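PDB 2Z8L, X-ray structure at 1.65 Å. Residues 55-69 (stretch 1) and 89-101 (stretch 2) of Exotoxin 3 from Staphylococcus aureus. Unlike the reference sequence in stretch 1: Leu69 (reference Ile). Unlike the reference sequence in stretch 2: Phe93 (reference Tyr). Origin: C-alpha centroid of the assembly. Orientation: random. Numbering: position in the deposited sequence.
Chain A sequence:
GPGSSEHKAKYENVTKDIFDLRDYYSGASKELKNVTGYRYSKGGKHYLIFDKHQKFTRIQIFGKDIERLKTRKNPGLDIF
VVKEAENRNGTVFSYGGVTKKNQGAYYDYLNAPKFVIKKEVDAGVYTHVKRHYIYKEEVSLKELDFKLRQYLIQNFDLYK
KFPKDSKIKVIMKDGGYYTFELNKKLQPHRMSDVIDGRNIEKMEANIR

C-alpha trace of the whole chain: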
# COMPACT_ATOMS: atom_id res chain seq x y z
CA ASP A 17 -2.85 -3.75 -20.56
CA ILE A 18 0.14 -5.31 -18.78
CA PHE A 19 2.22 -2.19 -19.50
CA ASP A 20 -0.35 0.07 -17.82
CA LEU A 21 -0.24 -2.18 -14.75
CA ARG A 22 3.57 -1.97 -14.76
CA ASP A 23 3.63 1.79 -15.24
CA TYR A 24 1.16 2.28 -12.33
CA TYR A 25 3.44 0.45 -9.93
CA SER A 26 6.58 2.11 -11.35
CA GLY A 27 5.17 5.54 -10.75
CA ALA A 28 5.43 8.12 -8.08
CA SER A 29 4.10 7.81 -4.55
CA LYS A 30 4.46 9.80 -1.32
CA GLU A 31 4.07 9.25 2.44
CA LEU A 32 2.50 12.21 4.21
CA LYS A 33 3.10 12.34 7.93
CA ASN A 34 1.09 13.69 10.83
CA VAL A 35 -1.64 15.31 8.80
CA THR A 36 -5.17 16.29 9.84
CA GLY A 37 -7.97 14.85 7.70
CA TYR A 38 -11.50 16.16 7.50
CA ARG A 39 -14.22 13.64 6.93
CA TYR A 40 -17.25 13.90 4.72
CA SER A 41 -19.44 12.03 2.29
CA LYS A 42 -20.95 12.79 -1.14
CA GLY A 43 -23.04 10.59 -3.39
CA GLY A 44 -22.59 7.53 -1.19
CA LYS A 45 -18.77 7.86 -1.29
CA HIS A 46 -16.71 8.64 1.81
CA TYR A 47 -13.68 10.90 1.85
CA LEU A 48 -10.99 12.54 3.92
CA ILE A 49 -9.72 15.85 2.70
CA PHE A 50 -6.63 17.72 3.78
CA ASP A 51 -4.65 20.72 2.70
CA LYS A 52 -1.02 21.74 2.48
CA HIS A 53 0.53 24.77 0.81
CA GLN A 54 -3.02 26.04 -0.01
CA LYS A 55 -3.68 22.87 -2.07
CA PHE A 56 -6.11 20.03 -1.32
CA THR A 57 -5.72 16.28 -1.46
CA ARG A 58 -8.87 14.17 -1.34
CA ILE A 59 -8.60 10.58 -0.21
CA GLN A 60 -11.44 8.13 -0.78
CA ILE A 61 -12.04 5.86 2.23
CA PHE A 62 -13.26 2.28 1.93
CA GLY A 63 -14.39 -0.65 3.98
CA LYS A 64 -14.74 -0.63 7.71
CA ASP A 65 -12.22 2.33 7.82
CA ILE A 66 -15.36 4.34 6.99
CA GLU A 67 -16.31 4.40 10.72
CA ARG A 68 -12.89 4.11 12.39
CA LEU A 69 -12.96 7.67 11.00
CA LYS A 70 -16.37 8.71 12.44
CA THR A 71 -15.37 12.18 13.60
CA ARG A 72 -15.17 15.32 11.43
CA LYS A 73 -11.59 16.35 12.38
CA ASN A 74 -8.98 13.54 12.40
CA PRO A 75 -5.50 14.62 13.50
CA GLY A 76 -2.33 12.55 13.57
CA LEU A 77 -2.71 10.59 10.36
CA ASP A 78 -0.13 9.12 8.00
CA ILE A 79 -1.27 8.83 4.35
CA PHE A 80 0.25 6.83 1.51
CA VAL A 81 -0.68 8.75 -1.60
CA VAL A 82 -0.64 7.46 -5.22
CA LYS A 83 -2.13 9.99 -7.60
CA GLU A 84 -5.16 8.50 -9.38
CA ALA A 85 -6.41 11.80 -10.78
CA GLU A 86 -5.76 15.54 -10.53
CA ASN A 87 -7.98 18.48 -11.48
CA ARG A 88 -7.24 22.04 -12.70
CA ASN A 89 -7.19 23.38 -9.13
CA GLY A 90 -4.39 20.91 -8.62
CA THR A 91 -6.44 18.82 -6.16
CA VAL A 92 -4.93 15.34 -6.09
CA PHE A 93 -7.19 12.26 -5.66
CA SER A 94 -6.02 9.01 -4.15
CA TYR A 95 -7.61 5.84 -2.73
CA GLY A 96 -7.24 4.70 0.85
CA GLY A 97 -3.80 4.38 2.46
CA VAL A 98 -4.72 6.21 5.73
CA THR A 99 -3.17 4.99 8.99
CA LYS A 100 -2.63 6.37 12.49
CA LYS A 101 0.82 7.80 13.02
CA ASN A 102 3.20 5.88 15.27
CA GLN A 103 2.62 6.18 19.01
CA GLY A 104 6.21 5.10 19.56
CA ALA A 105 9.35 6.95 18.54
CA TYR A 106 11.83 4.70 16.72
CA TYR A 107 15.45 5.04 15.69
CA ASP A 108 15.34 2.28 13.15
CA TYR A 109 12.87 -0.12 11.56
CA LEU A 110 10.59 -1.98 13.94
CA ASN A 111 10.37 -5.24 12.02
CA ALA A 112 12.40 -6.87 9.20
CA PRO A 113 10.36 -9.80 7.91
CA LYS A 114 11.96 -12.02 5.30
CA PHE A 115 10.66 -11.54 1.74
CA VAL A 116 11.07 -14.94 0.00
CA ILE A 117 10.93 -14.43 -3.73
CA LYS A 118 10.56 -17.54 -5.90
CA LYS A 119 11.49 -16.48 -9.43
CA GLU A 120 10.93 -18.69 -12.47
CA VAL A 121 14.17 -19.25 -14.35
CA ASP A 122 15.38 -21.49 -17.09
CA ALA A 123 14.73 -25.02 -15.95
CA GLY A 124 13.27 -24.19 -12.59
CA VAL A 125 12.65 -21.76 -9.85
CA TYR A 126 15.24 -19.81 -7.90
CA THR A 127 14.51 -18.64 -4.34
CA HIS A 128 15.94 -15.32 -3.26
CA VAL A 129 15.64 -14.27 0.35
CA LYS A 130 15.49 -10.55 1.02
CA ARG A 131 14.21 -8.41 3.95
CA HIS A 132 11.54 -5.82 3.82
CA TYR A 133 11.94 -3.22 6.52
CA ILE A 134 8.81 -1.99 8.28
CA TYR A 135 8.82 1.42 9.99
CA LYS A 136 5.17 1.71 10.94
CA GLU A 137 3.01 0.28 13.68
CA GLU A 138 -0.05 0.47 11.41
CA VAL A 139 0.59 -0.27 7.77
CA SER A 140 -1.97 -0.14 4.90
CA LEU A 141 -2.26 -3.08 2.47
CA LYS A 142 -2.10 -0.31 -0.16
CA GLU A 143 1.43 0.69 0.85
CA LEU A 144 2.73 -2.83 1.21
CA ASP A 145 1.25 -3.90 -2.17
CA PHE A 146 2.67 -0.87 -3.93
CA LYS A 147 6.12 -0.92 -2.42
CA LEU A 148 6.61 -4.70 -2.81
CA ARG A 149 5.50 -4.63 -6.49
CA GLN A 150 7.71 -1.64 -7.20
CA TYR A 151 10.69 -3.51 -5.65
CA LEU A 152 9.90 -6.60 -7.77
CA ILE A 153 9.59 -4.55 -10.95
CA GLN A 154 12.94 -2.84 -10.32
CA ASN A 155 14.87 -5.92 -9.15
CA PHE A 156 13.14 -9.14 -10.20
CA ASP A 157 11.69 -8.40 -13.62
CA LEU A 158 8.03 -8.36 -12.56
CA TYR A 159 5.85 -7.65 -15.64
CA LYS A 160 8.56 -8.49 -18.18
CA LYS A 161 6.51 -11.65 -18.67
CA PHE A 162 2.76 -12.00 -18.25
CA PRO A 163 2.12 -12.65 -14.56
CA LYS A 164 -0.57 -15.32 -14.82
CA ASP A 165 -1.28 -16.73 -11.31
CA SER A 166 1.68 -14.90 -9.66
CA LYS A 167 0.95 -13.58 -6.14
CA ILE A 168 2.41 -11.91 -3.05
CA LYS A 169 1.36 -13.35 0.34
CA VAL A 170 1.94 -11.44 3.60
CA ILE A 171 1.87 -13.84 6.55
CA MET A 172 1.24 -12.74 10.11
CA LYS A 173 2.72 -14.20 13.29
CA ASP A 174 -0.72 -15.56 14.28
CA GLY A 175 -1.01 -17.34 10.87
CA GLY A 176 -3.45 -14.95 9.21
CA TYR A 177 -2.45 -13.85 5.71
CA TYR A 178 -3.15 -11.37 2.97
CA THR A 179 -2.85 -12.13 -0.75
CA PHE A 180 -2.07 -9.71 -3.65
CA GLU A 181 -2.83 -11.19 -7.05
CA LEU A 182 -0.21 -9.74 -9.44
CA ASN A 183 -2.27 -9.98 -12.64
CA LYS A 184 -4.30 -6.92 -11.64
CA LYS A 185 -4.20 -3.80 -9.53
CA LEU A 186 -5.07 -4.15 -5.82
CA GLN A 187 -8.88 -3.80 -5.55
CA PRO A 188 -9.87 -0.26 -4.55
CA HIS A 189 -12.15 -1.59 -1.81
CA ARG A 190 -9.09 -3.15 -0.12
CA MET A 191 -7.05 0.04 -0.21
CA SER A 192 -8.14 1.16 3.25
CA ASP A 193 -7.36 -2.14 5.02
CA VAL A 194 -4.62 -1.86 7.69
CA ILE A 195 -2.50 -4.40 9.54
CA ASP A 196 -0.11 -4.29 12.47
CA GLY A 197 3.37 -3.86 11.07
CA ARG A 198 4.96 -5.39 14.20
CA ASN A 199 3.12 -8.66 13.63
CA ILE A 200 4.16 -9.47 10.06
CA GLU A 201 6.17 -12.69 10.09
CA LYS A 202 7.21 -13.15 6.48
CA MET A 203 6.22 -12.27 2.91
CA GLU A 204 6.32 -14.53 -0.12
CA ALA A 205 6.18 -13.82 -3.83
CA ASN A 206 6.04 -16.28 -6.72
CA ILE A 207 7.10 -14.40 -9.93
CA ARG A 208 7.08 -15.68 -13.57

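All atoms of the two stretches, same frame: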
# COMPACT_ATOMS: atom_id res chain seq x y z
N LYS A 55 -3.23 23.83 -1.06
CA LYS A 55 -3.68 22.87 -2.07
C LYS A 55 -4.36 21.73 -1.33
O LYS A 55 -3.94 21.39 -0.22
CB LYS A 55 -2.50 22.34 -2.88
CG LYS A 55 -1.92 23.33 -3.87
CD LYS A 55 -0.57 22.90 -4.43
CE LYS A 55 -0.20 23.86 -5.58
NZ LYS A 55 1.27 24.20 -5.75
N PHE A 56 -5.34 21.09 -1.96
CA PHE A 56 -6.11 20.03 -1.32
C PHE A 56 -5.67 18.69 -1.85
O PHE A 56 -5.25 18.56 -2.97
CB PHE A 56 -7.61 20.16 -1.57
CG PHE A 56 -8.23 21.42 -1.06
CD1 PHE A 56 -8.33 21.69 0.29
CD2 PHE A 56 -8.76 22.34 -1.94
CE1 PHE A 56 -8.92 22.87 0.77
CE2 PHE A 56 -9.35 23.49 -1.46
CZ PHE A 56 -9.43 23.74 -0.10
N THR A 57 -5.83 17.67 -1.02
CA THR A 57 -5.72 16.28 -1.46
C THR A 57 -6.95 15.60 -0.92
O THR A 57 -7.26 15.77 0.25
CB THR A 57 -4.49 15.58 -0.87
OG1 THR A 57 -3.31 16.33 -1.21
CG2 THR A 57 -4.41 14.09 -1.34
N ARG A 58 -7.64 14.84 -1.75
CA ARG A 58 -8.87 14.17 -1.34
C ARG A 58 -8.59 12.71 -1.44
O ARG A 58 -8.15 12.25 -2.47
CB ARG A 58 -10.06 14.51 -2.25
CG ARG A 58 -11.37 14.03 -1.68
CD ARG A 58 -12.51 14.33 -2.62
NE ARG A 58 -12.51 13.41 -3.74
CZ ARG A 58 -13.41 13.40 -4.73
NH1 ARG A 58 -14.41 14.27 -4.75
NH2 ARG A 58 -13.30 12.50 -5.69
N ILE A 59 -8.81 12.02 -0.33
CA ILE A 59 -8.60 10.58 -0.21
C ILE A 59 -9.93 9.88 -0.07
O ILE A 59 -10.72 10.21 0.81
CB ILE A 59 -7.75 10.27 1.02
CG1 ILE A 59 -6.45 11.07 1.03
CG2 ILE A 59 -7.51 8.77 1.09
CD1 ILE A 59 -5.56 10.81 -0.08
N GLN A 60 -10.22 8.91 -0.94
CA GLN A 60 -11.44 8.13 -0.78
C GLN A 60 -11.19 7.02 0.22
O GLN A 60 -10.13 6.34 0.14
CB GLN A 60 -11.89 7.55 -2.10
CG GLN A 60 -13.29 6.96 -1.96
CD GLN A 60 -13.90 6.51 -3.25
OE1 GLN A 60 -13.34 6.74 -4.33
NE2 GLN A 60 -15.03 5.84 -3.16
N ILE A 61 -12.13 6.84 1.14
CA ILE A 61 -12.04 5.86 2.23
C ILE A 61 -12.98 4.70 1.95
O ILE A 61 -14.12 4.90 1.48
CB ILE A 61 -12.48 6.51 3.56
CG1 ILE A 61 -11.71 7.80 3.81
CG2 ILE A 61 -12.31 5.54 4.69
CD1 ILE A 61 -10.24 7.59 3.77
N PHE A 62 -12.53 3.47 2.26
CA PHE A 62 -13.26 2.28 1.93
C PHE A 62 -13.38 1.36 3.13
O PHE A 62 -12.64 1.48 4.13
CB PHE A 62 -12.52 1.50 0.84
CG PHE A 62 -12.36 2.23 -0.46
CD1 PHE A 62 -11.24 2.98 -0.72
CD2 PHE A 62 -13.37 2.20 -1.40
CE1 PHE A 62 -11.10 3.66 -1.92
CE2 PHE A 62 -13.23 2.86 -2.62
CZ PHE A 62 -12.10 3.55 -2.88
N GLY A 63 -14.34 0.45 3.06
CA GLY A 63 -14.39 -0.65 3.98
C GLY A 63 -14.77 -0.23 5.36
O GLY A 63 -15.43 0.78 5.58
N LYS A 64 -14.37 -1.01 6.35
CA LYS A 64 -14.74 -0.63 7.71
C LYS A 64 -13.91 0.57 8.25
O LYS A 64 -14.22 1.10 9.31
CB LYS A 64 -14.80 -1.85 8.63
CG LYS A 64 -13.49 -2.60 8.81
CD LYS A 64 -13.70 -4.09 8.97
CE LYS A 64 -14.92 -4.43 9.84
NZ LYS A 64 -14.90 -5.83 10.34
N ASP A 65 -12.90 1.04 7.49
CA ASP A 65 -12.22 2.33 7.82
C ASP A 65 -13.22 3.49 7.78
O ASP A 65 -12.96 4.56 8.32
CB ASP A 65 -11.04 2.61 6.85
CG ASP A 65 -9.95 3.57 7.44
OD1 ASP A 65 -9.58 3.41 8.65
OD2 ASP A 65 -9.43 4.47 6.69
N ILE A 66 -14.35 3.29 7.12
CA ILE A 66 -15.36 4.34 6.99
C ILE A 66 -15.92 4.81 8.34
O ILE A 66 -16.38 5.96 8.44
CB ILE A 66 -16.50 3.91 6.00
CG1 ILE A 66 -16.01 4.05 4.55
CG2 ILE A 66 -17.75 4.76 6.21
CD1 ILE A 66 -16.84 3.33 3.50
N GLU A 67 -15.87 3.96 9.38
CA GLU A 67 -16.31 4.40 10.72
C GLU A 67 -15.24 4.32 11.84
O GLU A 67 -15.50 4.73 12.97
CB GLU A 67 -17.64 3.72 11.12
CG GLU A 67 -17.52 2.29 11.62
CD GLU A 67 -16.97 2.20 13.04
OE1 GLU A 67 -17.56 2.83 13.95
OE2 GLU A 67 -15.93 1.51 13.23
N ARG A 68 -14.04 3.83 11.53
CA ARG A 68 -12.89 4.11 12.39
C ARG A 68 -12.65 5.63 12.34
O ARG A 68 -12.25 6.24 13.33
CB ARG A 68 -11.64 3.35 11.92
CG ARG A 68 -10.36 3.65 12.72
CD ARG A 68 -9.89 2.44 13.52
NE ARG A 68 -9.35 1.40 12.64
CZ ARG A 68 -8.05 1.11 12.45
NH1 ARG A 68 -7.07 1.75 13.10
NH2 ARG A 68 -7.73 0.15 11.61
N LEU A 69 -12.89 6.22 11.16
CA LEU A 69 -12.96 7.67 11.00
C LEU A 69 -14.45 8.06 11.04
O LEU A 69 -15.12 8.08 10.01
CB LEU A 69 -12.31 8.12 9.67
CG LEU A 69 -10.80 7.93 9.40
CD1 LEU A 69 -9.90 8.34 10.56
CD2 LEU A 69 -10.51 6.50 9.00
N ASN A 89 -7.53 22.67 -10.37
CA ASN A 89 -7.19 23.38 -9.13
C ASN A 89 -5.96 22.74 -8.51
O ASN A 89 -5.42 23.22 -7.51
CB ASN A 89 -8.34 23.33 -8.11
CG ASN A 89 -9.70 23.57 -8.74
OD1 ASN A 89 -10.61 22.73 -8.64
ND2 ASN A 89 -9.85 24.71 -9.41
N GLY A 90 -5.54 21.62 -9.09
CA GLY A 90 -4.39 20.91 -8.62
C GLY A 90 -4.73 20.04 -7.43
O GLY A 90 -3.84 19.63 -6.70
N THR A 91 -6.02 19.77 -7.23
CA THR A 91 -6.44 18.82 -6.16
C THR A 91 -6.12 17.41 -6.59
O THR A 91 -6.62 16.96 -7.61
CB THR A 91 -7.95 18.90 -5.89
OG1 THR A 91 -8.28 20.24 -5.48
CG2 THR A 91 -8.38 17.90 -4.83
N VAL A 92 -5.34 16.70 -5.77
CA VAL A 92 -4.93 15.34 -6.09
C VAL A 92 -5.90 14.35 -5.44
O VAL A 92 -6.31 14.57 -4.29
CB VAL A 92 -3.53 15.09 -5.55
CG1 VAL A 92 -3.23 13.61 -5.54
CG2 VAL A 92 -2.52 15.85 -6.40
N PHE A 93 -6.27 13.29 -6.16
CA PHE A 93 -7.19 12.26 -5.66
C PHE A 93 -6.43 10.96 -5.53
O PHE A 93 -5.70 10.59 -6.42
CB PHE A 93 -8.37 12.05 -6.60
CG PHE A 93 -9.12 13.32 -6.84
CD1 PHE A 93 -10.14 13.70 -5.98
CD2 PHE A 93 -8.73 14.19 -7.83
CE1 PHE A 93 -10.81 14.90 -6.15
CE2 PHE A 93 -9.38 15.38 -8.01
CZ PHE A 93 -10.43 15.74 -7.16
N SER A 94 -6.65 10.29 -4.41
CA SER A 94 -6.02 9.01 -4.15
C SER A 94 -6.97 8.15 -3.33
O SER A 94 -7.90 8.67 -2.69
CB SER A 94 -4.68 9.26 -3.40
OG SER A 94 -3.96 8.06 -3.09
N TYR A 95 -6.76 6.84 -3.39
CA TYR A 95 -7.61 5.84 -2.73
C TYR A 95 -6.96 5.26 -1.50
O TYR A 95 -5.88 4.68 -1.58
CB TYR A 95 -7.88 4.65 -3.66
CG TYR A 95 -8.54 4.93 -4.94
CD1 TYR A 95 -9.57 5.85 -5.03
CD2 TYR A 95 -8.20 4.20 -6.08
CE1 TYR A 95 -10.21 6.09 -6.23
CE2 TYR A 95 -8.83 4.44 -7.27
CZ TYR A 95 -9.84 5.38 -7.33
OH TYR A 95 -10.50 5.65 -8.53
N GLY A 96 -7.63 5.36 -0.36
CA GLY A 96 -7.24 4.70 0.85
C GLY A 96 -5.85 5.10 1.34
O GLY A 96 -5.51 6.27 1.26
N GLY A 97 -5.16 4.16 1.97
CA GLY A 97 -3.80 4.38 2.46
C GLY A 97 -3.66 5.22 3.70
O GLY A 97 -2.56 5.71 3.97
N VAL A 98 -4.73 5.40 4.49
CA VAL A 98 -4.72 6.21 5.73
C VAL A 98 -4.42 5.31 6.94
O VAL A 98 -5.06 4.25 7.12
CB VAL A 98 -6.05 6.96 5.93
CG1 VAL A 98 -6.01 7.77 7.21
CG2 VAL A 98 -6.37 7.83 4.68
N THR A 99 -3.47 5.72 7.76
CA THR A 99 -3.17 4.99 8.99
C THR A 99 -2.96 6.00 10.11
O THR A 99 -2.81 7.23 9.87
CB THR A 99 -1.91 4.16 8.81
OG1 THR A 99 -0.82 5.02 8.49
CG2 THR A 99 -2.10 3.09 7.73
N LYS A 100 -3.03 5.53 11.34
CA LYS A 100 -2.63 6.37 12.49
C LYS A 100 -1.13 6.47 12.52
O LYS A 100 -0.44 5.50 12.21
CB LYS A 100 -3.11 5.69 13.75
CG LYS A 100 -4.61 5.38 13.70
CD LYS A 100 -5.16 4.90 15.02
CE LYS A 100 -6.66 5.17 15.08
NZ LYS A 100 -7.39 4.63 13.87
N LYS A 101 -0.61 7.64 12.89
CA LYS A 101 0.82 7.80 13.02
C LYS A 101 1.32 6.92 14.19
O LYS A 101 0.56 6.48 15.08
CB LYS A 101 1.21 9.26 13.19
CG LYS A 101 0.81 9.79 14.54
CD LYS A 101 1.16 11.25 14.66
CE LYS A 101 0.88 11.68 16.03
NZ LYS A 101 0.87 13.16 16.11
O HOH W 1 -6.09 22.21 -4.60
O HOH W 2 -7.99 4.58 4.29
O HOH W 3 -7.10 3.92 9.12

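How does stretch 2 come alongside stretch 1 before its strand begins? Asn89 makes no direct contact, but its carbonyl takes part in a water-mediated link. Water 1 accepts from Phe56 N (3.0 Å from the water oxygen), donates to Asn89 O at 3.2 Å and lies 3.1 Å from Thr91 OG1, so it joins these three atoms and links the two stretches just before the first backbone bond. Gly90 follows with a positive phi of 81°, a conformation that favours glycine. Thr91 then brings its CA to 3.4 Å from Phe56 O, a CA-H...O contact, while its OG1 sits near the plane of the Phe56 ring, at the edge.

What holds the two strands together from Val92 to Gly96? They run parallel, their axes at 22°, and the backbone bonds zigzag as a parallel pairing requires: Arg58, opposite Phe93, bonds to Val92 and Ser94, and Gln60, opposite Tyr95, bonds to Ser94 and Gly96. The ladder starts with a weak bond from Val92 N to Phe56 O at 3.4 Å. It tightens as Arg58 N donates to Val92 O at 2.9 Å, Ser94 N to Arg58 O at 3.1 Å and Gln60 N to Ser94 O at 2.9 Å, and it ends with the shortest of the five, Gly96 N to Gln60 O at 2.7 Å. CA-H...O contacts reinforce it: Thr57 CA lies 3.4 Å from Val92 O, Phe93 CA 3.3 Å from Arg58 O, and Ile59 CA 3.2 Å from Ser94 O.

How do the side chains divide between the faces of this sheet? Val92 and Ser94 share one face with Thr57 and Ile59; there Ser94 CB packs 3.8 Å from Ile59 CD1. Phe93 and Tyr95 share the other with Arg58 and Gln60. The Phe93 ring, at a position that differs from the reference sequence, places CD1 over one face of the Arg58 guanidinium, 3.3 Å from Arg58 NE; that nitrogen lies at the edge of the ring, so the two planes are not stacked. Tyr95 offers its ring face to the edge of Phe62, with centroids 5.8 Å apart and planes at 79°, and Tyr95 CB approaches Phe62 CE1 to 3.8 Å.

What continues the contact once the ladder has ended? Gly96 and Gly97 both have positive phi and carry the chain to a second strand, where Val98 points toward stretch 1. Val98 CG2 lies 3.9 Å from Ile59 CG2 and 4.0 Å from Ile61 CD1, forming a small apolar cluster. Its backbone reaches Asp65 through water: water 3 donates to Asp65 OD1 (2.6 Å) and Val98 O (2.9 Å), whereas water 2 donates to Asp65 OD2 (2.8 Å) and accepts weakly from Val98 N (3.4 Å). Thr99 points away. Lys100 returns, but its NZ is 3.0 Å from Arg68 NH1, a close approach of like charges with no hydrogen bond between these two donors; Arg68 NH1 is hydrogen-bonded elsewhere in the structure.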